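Local coordinates for protein CDP-glucose-4,6-dehydratase (PDB 1RKX) that catalyses the NAD-dependent conversion of CDP-D-glucose to CDP-4-dehydro-6-deoxy-D-glucose and water, on a Rossmann-type short-chain dehydrogenase/reductase fold, at residues 8-13 / 81-86; 258-263 / 307-312; 227-232 / 269-274. One frame throughout, in Å; residues are numbered along the deposited sequence.

Contact 1 (8-13 / 81-86)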
loop_
_atom_site.group_PDB
_atom_site.type_symbol
_atom_site.label_atom_id
_atom_site.label_comp_id
_atom_site.label_asym_id
_atom_site.label_seq_id
_atom_site.Cartn_x
_atom_site.Cartn_y
_atom_site.Cartn_z
ATOM N N GLN C 8 -16.412 -18.906 -34.816
ATOM C CA GLN C 8 -17.195 -19.819 -35.638
ATOM C C GLN C 8 -17.233 -21.226 -35.042
ATOM O O GLN C 8 -16.200 -21.872 -34.879
ATOM C CB GLN C 8 -16.615 -19.876 -37.055
ATOM C CG GLN C 8 -17.489 -20.619 -38.052
ATOM C CD GLN C 8 -18.842 -19.956 -38.248
ATOM O OE1 GLN C 8 -18.924 -18.766 -38.554
ATOM N NE2 GLN C 8 -19.912 -20.729 -38.080
ATOM N N GLY C 9 -18.434 -21.689 -34.707
ATOM C CA GLY C 9 -18.585 -23.025 -34.156
ATOM C C GLY C 9 -18.238 -23.237 -32.689
ATOM O O GLY C 9 -18.376 -24.354 -32.188
ATOM N N LYS C 10 -17.777 -22.199 -31.995
ATOM C CA LYS C 10 -17.437 -22.344 -30.578
ATOM C C LYS C 10 -18.701 -22.496 -29.744
ATOM O O LYS C 10 -19.697 -21.810 -29.982
ATOM C CB LYS C 10 -16.652 -21.126 -30.077
ATOM C CG LYS C 10 -15.234 -21.004 -30.619
ATOM C CD LYS C 10 -14.349 -22.132 -30.117
ATOM C CE LYS C 10 -12.903 -21.947 -30.545
ATOM N NZ LYS C 10 -12.754 -21.914 -32.036
ATOM N N ARG C 11 -18.664 -23.399 -28.772
ATOM C CA ARG C 11 -19.813 -23.614 -27.905
ATOM C C ARG C 11 -19.660 -22.659 -26.722
ATOM O O ARG C 11 -18.799 -22.848 -25.865
ATOM C CB ARG C 11 -19.856 -25.070 -27.427
ATOM C CG ARG C 11 -19.922 -26.084 -28.565
ATOM C CD ARG C 11 -19.999 -27.511 -28.046
ATOM N NE ARG C 11 -21.308 -27.830 -27.481
ATOM C CZ ARG C 11 -22.425 -27.960 -28.191
ATOM N NH1 ARG C 11 -22.403 -27.796 -29.508
ATOM N NH2 ARG C 11 -23.569 -28.260 -27.587
ATOM N N VAL C 12 -20.504 -21.633 -26.692
ATOM C CA VAL C 12 -20.446 -20.611 -25.649
ATOM C C VAL C 12 -21.695 -20.599 -24.771
ATOM O O VAL C 12 -22.825 -20.535 -25.268
ATOM C CB VAL C 12 -20.253 -19.209 -26.285
ATOM C CG1 VAL C 12 -19.975 -18.166 -25.205
ATOM C CG2 VAL C 12 -19.115 -19.253 -27.292
ATOM N N PHE C 13 -21.475 -20.652 -23.461
ATOM C CA PHE C 13 -22.551 -20.654 -22.477
ATOM C C PHE C 13 -22.569 -19.271 -21.831
ATOM O O PHE C 13 -21.552 -18.813 -21.319
ATOM C CB PHE C 13 -22.274 -21.726 -21.419
ATOM C CG PHE C 13 -23.419 -21.960 -20.467
ATOM C CD1 PHE C 13 -24.477 -22.790 -20.821
ATOM C CD2 PHE C 13 -23.422 -21.373 -19.204
ATOM C CE1 PHE C 13 -25.528 -23.038 -19.928
ATOM C CE2 PHE C 13 -24.465 -21.610 -18.302
ATOM C CZ PHE C 13 -25.519 -22.444 -18.665
ATOM N N PRO C 81 -19.987 -26.601 -22.847
ATOM C CA PRO C 81 -19.369 -25.391 -23.403
ATOM C C PRO C 81 -17.845 -25.391 -23.308
ATOM O O PRO C 81 -17.270 -26.040 -22.437
ATOM C CB PRO C 81 -19.985 -24.283 -22.554
ATOM C CG PRO C 81 -20.047 -24.938 -21.204
ATOM C CD PRO C 81 -20.620 -26.314 -21.549
ATOM N N GLU C 82 -17.200 -24.659 -24.212
ATOM C CA GLU C 82 -15.744 -24.537 -24.212
ATOM C C GLU C 82 -15.431 -23.161 -23.635
ATOM O O GLU C 82 -14.333 -22.910 -23.143
ATOM C CB GLU C 82 -15.183 -24.571 -25.629
ATOM C CG GLU C 82 -15.640 -25.706 -26.504
ATOM C CD GLU C 82 -15.211 -25.476 -27.940
ATOM O OE1 GLU C 82 -13.985 -25.482 -28.193
ATOM O OE2 GLU C 82 -16.100 -25.267 -28.800
ATOM N N ILE C 83 -16.408 -22.269 -23.732
ATOM C CA ILE C 83 -16.260 -20.908 -23.240
ATOM C C ILE C 83 -17.499 -20.499 -22.455
ATOM O O ILE C 83 -18.633 -20.743 -22.883
ATOM C CB ILE C 83 -16.058 -19.918 -24.409
ATOM C CG1 ILE C 83 -14.826 -20.317 -25.225
ATOM C CG2 ILE C 83 -15.881 -18.498 -23.867
ATOM C CD1 ILE C 83 -14.628 -19.493 -26.491
ATOM N N VAL C 84 -17.278 -19.863 -21.308
ATOM C CA VAL C 84 -18.375 -19.424 -20.465
ATOM C C VAL C 84 -18.256 -17.953 -20.072
ATOM O O VAL C 84 -17.188 -17.496 -19.672
ATOM C CB VAL C 84 -18.441 -20.241 -19.157
ATOM C CG1 VAL C 84 -19.553 -19.690 -18.264
ATOM C CG2 VAL C 84 -18.675 -21.716 -19.465
ATOM N N PHE C 85 -19.357 -17.224 -20.202
ATOM C CA PHE C 85 -19.422 -15.822 -19.799
ATOM C C PHE C 85 -20.490 -15.765 -18.714
ATOM O O PHE C 85 -21.669 -16.035 -18.979
ATOM C CB PHE C 85 -19.847 -14.915 -20.957
ATOM C CG PHE C 85 -18.788 -14.718 -22.003
ATOM C CD1 PHE C 85 -18.762 -15.515 -23.145
ATOM C CD2 PHE C 85 -17.826 -13.718 -21.860
ATOM C CE1 PHE C 85 -17.793 -15.315 -24.137
ATOM C CE2 PHE C 85 -16.851 -13.506 -22.842
ATOM C CZ PHE C 85 -16.835 -14.308 -23.985
ATOM N N HIS C 86 -20.086 -15.432 -17.491
ATOM C CA HIS C 86 -21.032 -15.351 -16.387
ATOM C C HIS C 86 -21.451 -13.905 -16.164
ATOM O O HIS C 86 -20.700 -13.115 -15.591
ATOM C CB HIS C 86 -20.401 -15.936 -15.115
ATOM C CG HIS C 86 -21.271 -15.838 -13.896
ATOM N ND1 HIS C 86 -22.600 -16.207 -13.895
ATOM C CD2 HIS C 86 -20.996 -15.422 -12.636
ATOM C CE1 HIS C 86 -23.106 -16.019 -12.688
ATOM N NE2 HIS C 86 -22.153 -15.545 -11.905
HETATM O O HOH W 1 -16.177 -26.134 -31.529
#
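Arg11 to Phe13 and Ile83 to Phe85 pair as neighbouring parallel strands in the central sheet of the Rossmann fold. Phe13 N donates to Ile83 O at 2.9 Å, and Phe13 O receives Phe85 N at the same length. Arg11 O takes two donors, Glu82 N at 2.9 Å and the longer Ile83 N. The strands are the first and fourth of the sheet in chain order, and they lie side by side because the chain crosses over between them, as in Rossmann domains. Where the ladder begins, the Glu82 carboxylate extends it. Its OE2 accepts Arg11 N at 3.2 Å on the anti side, 33° out of the carboxylate plane. A water joins the same OE2 to Gly9 O, while OE1 bonds to Tyr250 of helix 236-251. On the sheet face of Val12 and Ile83, Val12 CG1 is anti to the backbone N (chi1 -171°), which brings that methyl to the edge of the Phe85 ring, 3.6 Å from Phe85 CD1 and in the ring plane. On the face of Phe13 and Val84, Phe13 CB rests 3.6 Å from Pro81 CB, and the Phe13 ring packs on helix 69-79.

Contact 2 (258-263 / 307-312); sequences EGWNFG and CSKAKM
Lys309 reaches Glu258 and Gly259 and carries the polar part of this contact. Its chain is fully extended from the first turn of helix 308-314 to strand 259-261, with NZ anti to CG across the last bond (chi4 173°). NZ donates to Gly259 O at 2.8 Å, in the carbonyl plane. It also forms a salt bridge with Glu258 OE1; the hydrogen bond in that pair is weak. The two oxygens thus share one buried ammonium group, which probably favours its charged state.

The aromatic contact uses the same lysine. Its side chain crosses Trp260 at about a right angle and lies over one face of the indole. Lys309 CE stands 3.9 Å from the centroid of the six-membered ring, only 3° off the normal, as a CH-pi contact. NZ adds a cation-pi interaction at 4.8 Å from that centroid. Trp260 NE1 bonds instead to Tyr256 O.

The remaining packing is small and close. Ala310 CB lies 3.7 Å from Phe262 CE2 and 3.5 Å from Asn261 O. The Ala310 backbone meets the indole edge near its plane. Cys307 SG approaches Gly263 N at 3.1 Å, and this buried N-H has no partner in the model.

One water links the backbones. It accepts from Ala310 N at 2.7 Å and lies within donating distance of Asn261 O. Cys307 takes the N-cap position of the helix. The second subunit packs on the helix too, with its Ile142 on Lys309 and its Trp143 on Ser308.

The axes of strand 259-261 and helix segment 308-312 are 97° apart. The helix covers the outer edge of the last strand of the parallel Rossmann sheet, where Lys309 NZ and the water meet carbonyls that a further strand would have used.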
loop_
_atom_site.group_PDB
_atom_site.type_symbol
_atom_site.label_atom_id
_atom_site.label_comp_id
_atom_site.label_asym_id
_atom_site.label_seq_id
_atom_site.Cartn_x
_atom_site.Cartn_y
_atom_site.Cartn_z
ATOM N N GLU C 258 -6.632 -13.784 -14.761
ATOM C CA GLU C 258 -6.543 -12.819 -13.667
ATOM C C GLU C 258 -7.722 -11.858 -13.779
ATOM O O GLU C 258 -8.685 -12.128 -14.495
ATOM C CB GLU C 258 -5.246 -12.006 -13.766
ATOM C CG GLU C 258 -4.089 -12.724 -14.431
ATOM C CD GLU C 258 -2.836 -11.877 -14.500
ATOM O OE1 GLU C 258 -2.948 -10.669 -14.812
ATOM O OE2 GLU C 258 -1.739 -12.421 -14.252
ATOM N N GLY C 259 -7.636 -10.734 -13.070
ATOM C CA GLY C 259 -8.697 -9.740 -13.114
ATOM C C GLY C 259 -8.362 -8.651 -14.122
ATOM O O GLY C 259 -7.192 -8.286 -14.271
ATOM N N TRP C 260 -9.378 -8.114 -14.797
ATOM C CA TRP C 260 -9.164 -7.090 -15.818
ATOM C C TRP C 260 -10.167 -5.939 -15.804
ATOM O O TRP C 260 -11.373 -6.163 -15.783
ATOM C CB TRP C 260 -9.212 -7.724 -17.213
ATOM C CG TRP C 260 -8.245 -8.837 -17.420
ATOM C CD1 TRP C 260 -8.376 -10.129 -16.998
ATOM C CD2 TRP C 260 -6.979 -8.754 -18.079
ATOM N NE1 TRP C 260 -7.267 -10.858 -17.355
ATOM C CE2 TRP C 260 -6.392 -10.039 -18.019
ATOM C CE3 TRP C 260 -6.280 -7.717 -18.714
ATOM C CZ2 TRP C 260 -5.135 -10.317 -18.571
ATOM C CZ3 TRP C 260 -5.027 -7.991 -19.266
ATOM C CH2 TRP C 260 -4.468 -9.286 -19.188
ATOM N N ASN C 261 -9.648 -4.713 -15.850
ATOM C CA ASN C 261 -10.463 -3.499 -15.880
ATOM C C ASN C 261 -10.760 -3.072 -17.319
ATOM O O ASN C 261 -9.877 -3.105 -18.177
ATOM C CB ASN C 261 -9.719 -2.320 -15.243
ATOM C CG ASN C 261 -9.637 -2.394 -13.733
ATOM O OD1 ASN C 261 -8.837 -1.683 -13.126
ATOM N ND2 ASN C 261 -10.464 -3.222 -13.118
ATOM N N PHE C 262 -11.990 -2.641 -17.572
ATOM C CA PHE C 262 -12.361 -2.128 -18.886
ATOM C C PHE C 262 -13.168 -0.856 -18.671
ATOM O O PHE C 262 -14.149 -0.840 -17.922
ATOM C CB PHE C 262 -13.168 -3.148 -19.701
ATOM C CG PHE C 262 -12.373 -4.357 -20.120
ATOM C CD1 PHE C 262 -12.490 -5.553 -19.426
ATOM C CD2 PHE C 262 -11.496 -4.294 -21.203
ATOM C CE1 PHE C 262 -11.752 -6.674 -19.800
ATOM C CE2 PHE C 262 -10.748 -5.413 -21.586
ATOM C CZ PHE C 262 -10.877 -6.600 -20.886
ATOM N N GLY C 263 -12.734 0.218 -19.315
ATOM C CA GLY C 263 -13.417 1.485 -19.173
ATOM C C GLY C 263 -12.976 2.465 -20.242
ATOM O O GLY C 263 -12.062 2.173 -21.008
ATOM N N CYS C 307 -7.229 1.316 -16.833
ATOM C CA CYS C 307 -7.256 0.188 -17.761
ATOM C C CYS C 307 -5.955 -0.009 -18.529
ATOM O O CYS C 307 -5.970 -0.436 -19.686
ATOM C CB CYS C 307 -8.419 0.359 -18.746
ATOM S SG CYS C 307 -10.024 0.469 -17.931
ATOM N N SER C 308 -4.838 0.297 -17.880
ATOM C CA SER C 308 -3.521 0.145 -18.496
ATOM C C SER C 308 -3.212 -1.327 -18.780
ATOM O O SER C 308 -2.566 -1.652 -19.774
ATOM C CB SER C 308 -2.433 0.726 -17.585
ATOM O OG SER C 308 -2.615 2.121 -17.374
ATOM N N LYS C 309 -3.676 -2.212 -17.905
ATOM C CA LYS C 309 -3.433 -3.644 -18.059
ATOM C C LYS C 309 -4.076 -4.212 -19.329
ATOM O O LYS C 309 -3.418 -4.895 -20.111
ATOM C CB LYS C 309 -3.956 -4.385 -16.831
ATOM C CG LYS C 309 -3.577 -5.848 -16.755
ATOM C CD LYS C 309 -4.202 -6.458 -15.506
ATOM C CE LYS C 309 -3.892 -7.917 -15.357
ATOM N NZ LYS C 309 -4.399 -8.407 -14.039
ATOM N N ALA C 310 -5.363 -3.936 -19.521
ATOM C CA ALA C 310 -6.084 -4.401 -20.706
ATOM C C ALA C 310 -5.412 -3.856 -21.972
ATOM O O ALA C 310 -5.254 -4.565 -22.970
ATOM C CB ALA C 310 -7.534 -3.928 -20.649
ATOM N N LYS C 311 -5.028 -2.586 -21.928
ATOM C CA LYS C 311 -4.385 -1.951 -23.071
ATOM C C LYS C 311 -3.040 -2.592 -23.408
ATOM O O LYS C 311 -2.795 -2.969 -24.552
ATOM C CB LYS C 311 -4.177 -0.460 -22.795
ATOM C CG LYS C 311 -3.376 0.250 -23.873
ATOM C CD LYS C 311 -3.136 1.713 -23.530
ATOM C CE LYS C 311 -2.299 2.386 -24.609
ATOM N NZ LYS C 311 -2.206 3.856 -24.408
ATOM N N MET C 312 -2.186 -2.719 -22.400
ATOM C CA MET C 312 -0.848 -3.280 -22.560
ATOM C C MET C 312 -0.776 -4.783 -22.818
ATOM O O MET C 312 -0.066 -5.229 -23.716
ATOM C CB MET C 312 -0.004 -2.964 -21.321
ATOM C CG MET C 312 0.153 -1.486 -21.012
ATOM S SD MET C 312 1.228 -0.632 -22.174
ATOM C CE MET C 312 0.022 0.178 -23.230
HETATM O O HOH W 2 -7.081 -3.058 -17.614
#

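Contact 3 (227-232 / 269-274); sequences HAIRPW and ATPVKN
Ala228 and Val272 form the tight part of this contact. Val272 CG1 sits 3.2 Å from Ala228 O and 3.8 Å from Ala228 CB. That methyl lies anti to its own carbonyl carbon (chi1 -55°). Ala228 O also receives Val272 N at 2.9 Å, but the bond is weak because the N-H points well off the oxygen, at 125°. A CA-H...O contact from Pro271 reaches the same oxygen. Pro271 is the N-cap residue of helix 272-283, so the 227-232 segment meets the very start of that helix.

Ile229 packs beside this point with two branches. CG1 lies against Pro271, 3.7 Å from its CA. CG2 touches Ala269 CB at 4.0 Å. Tyr302 packs on both Ile229 and Ala269.

Strand 229-234 is the middle of a small mixed sheet, between 196-197 (parallel) and 270-271 (antiparallel). Toward Arg230 and Trp232 the backbones draw apart, and the pairing with 270-271 is loose. Water fills in for direct bonds. One water donates to Ala228 O and Thr270 O and accepts from Trp232 NE1 at 2.8 Å, in the plane of the indole. Its bond from Arg230 N is weak. A second water accepts from Thr270 N and lies within donating distance of Arg230 O. Arg230 CB lies over one face of the Trp232 ring, 3.4 Å above its plane and toward the rim, and the chain turns between them through an inverse gamma turn centred on Pro231. Trp232 lies near the bound NAD. Arg230 NH1 bonds back to Ile229 O and makes a salt bridge with Glu299.

Apolar packing and a weak bond to Ala228 O hold the helix start, while the two waters serve backbone polar groups that the loose strands do not join directly.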
loop_
_atom_site.group_PDB
_atom_site.type_symbol
_atom_site.label_atom_id
_atom_site.label_comp_id
_atom_site.label_asym_id
_atom_site.label_seq_id
_atom_site.Cartn_x
_atom_site.Cartn_y
_atom_site.Cartn_z
ATOM N N HIS C 227 -23.709 18.413 -12.856
ATOM C CA HIS C 227 -22.256 18.274 -12.828
ATOM C C HIS C 227 -21.784 16.846 -12.614
ATOM O O HIS C 227 -20.587 16.567 -12.692
ATOM C CB HIS C 227 -21.673 19.156 -11.728
ATOM C CG HIS C 227 -22.045 20.598 -11.856
ATOM N ND1 HIS C 227 -21.679 21.366 -12.939
ATOM C CD2 HIS C 227 -22.755 21.410 -11.039
ATOM C CE1 HIS C 227 -22.146 22.592 -12.783
ATOM N NE2 HIS C 227 -22.803 22.646 -11.637
ATOM N N ALA C 228 -22.721 15.948 -12.333
ATOM C CA ALA C 228 -22.383 14.550 -12.093
ATOM C C ALA C 228 -21.600 13.976 -13.264
ATOM O O ALA C 228 -21.996 14.122 -14.422
ATOM C CB ALA C 228 -23.654 13.733 -11.849
ATOM N N ILE C 229 -20.482 13.330 -12.948
ATOM C CA ILE C 229 -19.622 12.725 -13.958
ATOM C C ILE C 229 -19.461 11.233 -13.703
ATOM O O ILE C 229 -19.291 10.796 -12.563
ATOM C CB ILE C 229 -18.221 13.369 -13.959
ATOM C CG1 ILE C 229 -18.321 14.833 -14.379
ATOM C CG2 ILE C 229 -17.293 12.608 -14.897
ATOM C CD1 ILE C 229 -17.007 15.580 -14.296
ATOM N N ARG C 230 -19.519 10.456 -14.778
ATOM C CA ARG C 230 -19.370 9.011 -14.697
ATOM C C ARG C 230 -18.656 8.582 -15.977
ATOM O O ARG C 230 -18.893 9.151 -17.045
ATOM C CB ARG C 230 -20.745 8.341 -14.625
ATOM C CG ARG C 230 -21.608 8.756 -13.433
ATOM C CD ARG C 230 -21.209 8.015 -12.166
ATOM N NE ARG C 230 -22.059 8.367 -11.027
ATOM C CZ ARG C 230 -21.952 9.491 -10.322
ATOM N NH1 ARG C 230 -21.026 10.393 -10.626
ATOM N NH2 ARG C 230 -22.778 9.714 -9.307
ATOM N N PRO C 231 -17.745 7.601 -15.882
ATOM C CA PRO C 231 -17.045 7.160 -17.091
ATOM C C PRO C 231 -17.959 6.322 -17.985
ATOM O O PRO C 231 -17.805 5.106 -18.088
ATOM C CB PRO C 231 -15.861 6.373 -16.535
ATOM C CG PRO C 231 -16.382 5.831 -15.250
ATOM C CD PRO C 231 -17.163 6.986 -14.676
ATOM N N TRP C 232 -18.913 6.988 -18.628
ATOM C CA TRP C 232 -19.858 6.314 -19.510
ATOM C C TRP C 232 -19.166 5.657 -20.703
ATOM O O TRP C 232 -18.187 6.177 -21.235
ATOM C CB TRP C 232 -20.905 7.306 -20.029
ATOM C CG TRP C 232 -21.665 8.008 -18.948
ATOM C CD1 TRP C 232 -21.567 9.325 -18.597
ATOM C CD2 TRP C 232 -22.631 7.427 -18.069
ATOM N NE1 TRP C 232 -22.417 9.599 -17.553
ATOM C CE2 TRP C 232 -23.082 8.452 -17.208
ATOM C CE3 TRP C 232 -23.161 6.137 -17.924
ATOM C CZ2 TRP C 232 -24.040 8.227 -16.213
ATOM C CZ3 TRP C 232 -24.117 5.911 -16.933
ATOM C CH2 TRP C 232 -24.546 6.955 -16.090
ATOM N N ALA C 269 -14.389 11.843 -20.124
ATOM C CA ALA C 269 -15.262 12.174 -18.997
ATOM C C ALA C 269 -16.112 13.406 -19.268
ATOM O O ALA C 269 -15.591 14.506 -19.453
ATOM C CB ALA C 269 -14.435 12.380 -17.739
ATOM N N THR C 270 -17.425 13.214 -19.270
ATOM C CA THR C 270 -18.363 14.295 -19.543
ATOM C C THR C 270 -19.482 14.354 -18.508
ATOM O O THR C 270 -20.079 13.331 -18.173
ATOM C CB THR C 270 -19.004 14.107 -20.934
ATOM O OG1 THR C 270 -17.975 13.879 -21.910
ATOM C CG2 THR C 270 -19.814 15.331 -21.321
ATOM N N PRO C 271 -19.783 15.557 -17.988
ATOM C CA PRO C 271 -20.848 15.714 -16.991
ATOM C C PRO C 271 -22.207 15.399 -17.616
ATOM O O PRO C 271 -22.306 15.246 -18.834
ATOM C CB PRO C 271 -20.712 17.177 -16.573
ATOM C CG PRO C 271 -20.224 17.832 -17.825
ATOM C CD PRO C 271 -19.170 16.859 -18.305
ATOM N N VAL C 272 -23.249 15.309 -16.795
ATOM C CA VAL C 272 -24.573 14.979 -17.307
ATOM C C VAL C 272 -25.252 16.083 -18.111
ATOM O O VAL C 272 -25.901 15.802 -19.119
ATOM C CB VAL C 272 -25.526 14.541 -16.172
ATOM C CG1 VAL C 272 -24.916 13.388 -15.404
ATOM C CG2 VAL C 272 -25.815 15.699 -15.255
ATOM N N LYS C 273 -25.115 17.331 -17.677
ATOM C CA LYS C 273 -25.741 18.432 -18.403
ATOM C C LYS C 273 -25.317 18.386 -19.867
ATOM O O LYS C 273 -26.145 18.517 -20.768
ATOM C CB LYS C 273 -25.347 19.782 -17.794
ATOM C CG LYS C 273 -26.123 20.961 -18.376
ATOM C CD LYS C 273 -25.757 22.280 -17.708
ATOM C CE LYS C 273 -24.337 22.712 -18.045
ATOM N NZ LYS C 273 -24.169 23.001 -19.497
ATOM N N ASN C 274 -24.023 18.187 -20.097
ATOM C CA ASN C 274 -23.492 18.119 -21.451
ATOM C C ASN C 274 -24.106 16.938 -22.194
ATOM O O ASN C 274 -24.480 17.054 -23.360
ATOM C CB ASN C 274 -21.970 17.971 -21.415
ATOM C CG ASN C 274 -21.340 18.060 -22.794
ATOM O OD1 ASN C 274 -20.124 17.937 -22.942
ATOM N ND2 ASN C 274 -22.165 18.279 -23.812
HETATM O O HOH W 3 -21.893 12.075 -16.466
HETATM O O HOH W 4 -18.509 10.769 -19.387
#

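In the fold
Contacts 1 and 2 reach the same parallel sheet, contact 1 at its inner strands and contact 2 at its last strand, with centres about 22 Å apart. Contact 3 belongs to a separate small mixed sheet. It lies across the chain's centre from contact 1, about 36 Å between centres. Contacts 2 and 3 interlace along the chain, since their segments alternate in the order 227-232, 258-263, 269-274, 307-312; their nearest atoms are about 6 Å apart without touching. All three have a side chain within about 10 Å of the bound NAD. The side chain of Trp232 in contact 3 is about 6 Å from the NAD. That of Phe13 in contact 1 is about 9 Å from the NAD, and that of Phe262 in contact 2 about 10 Å.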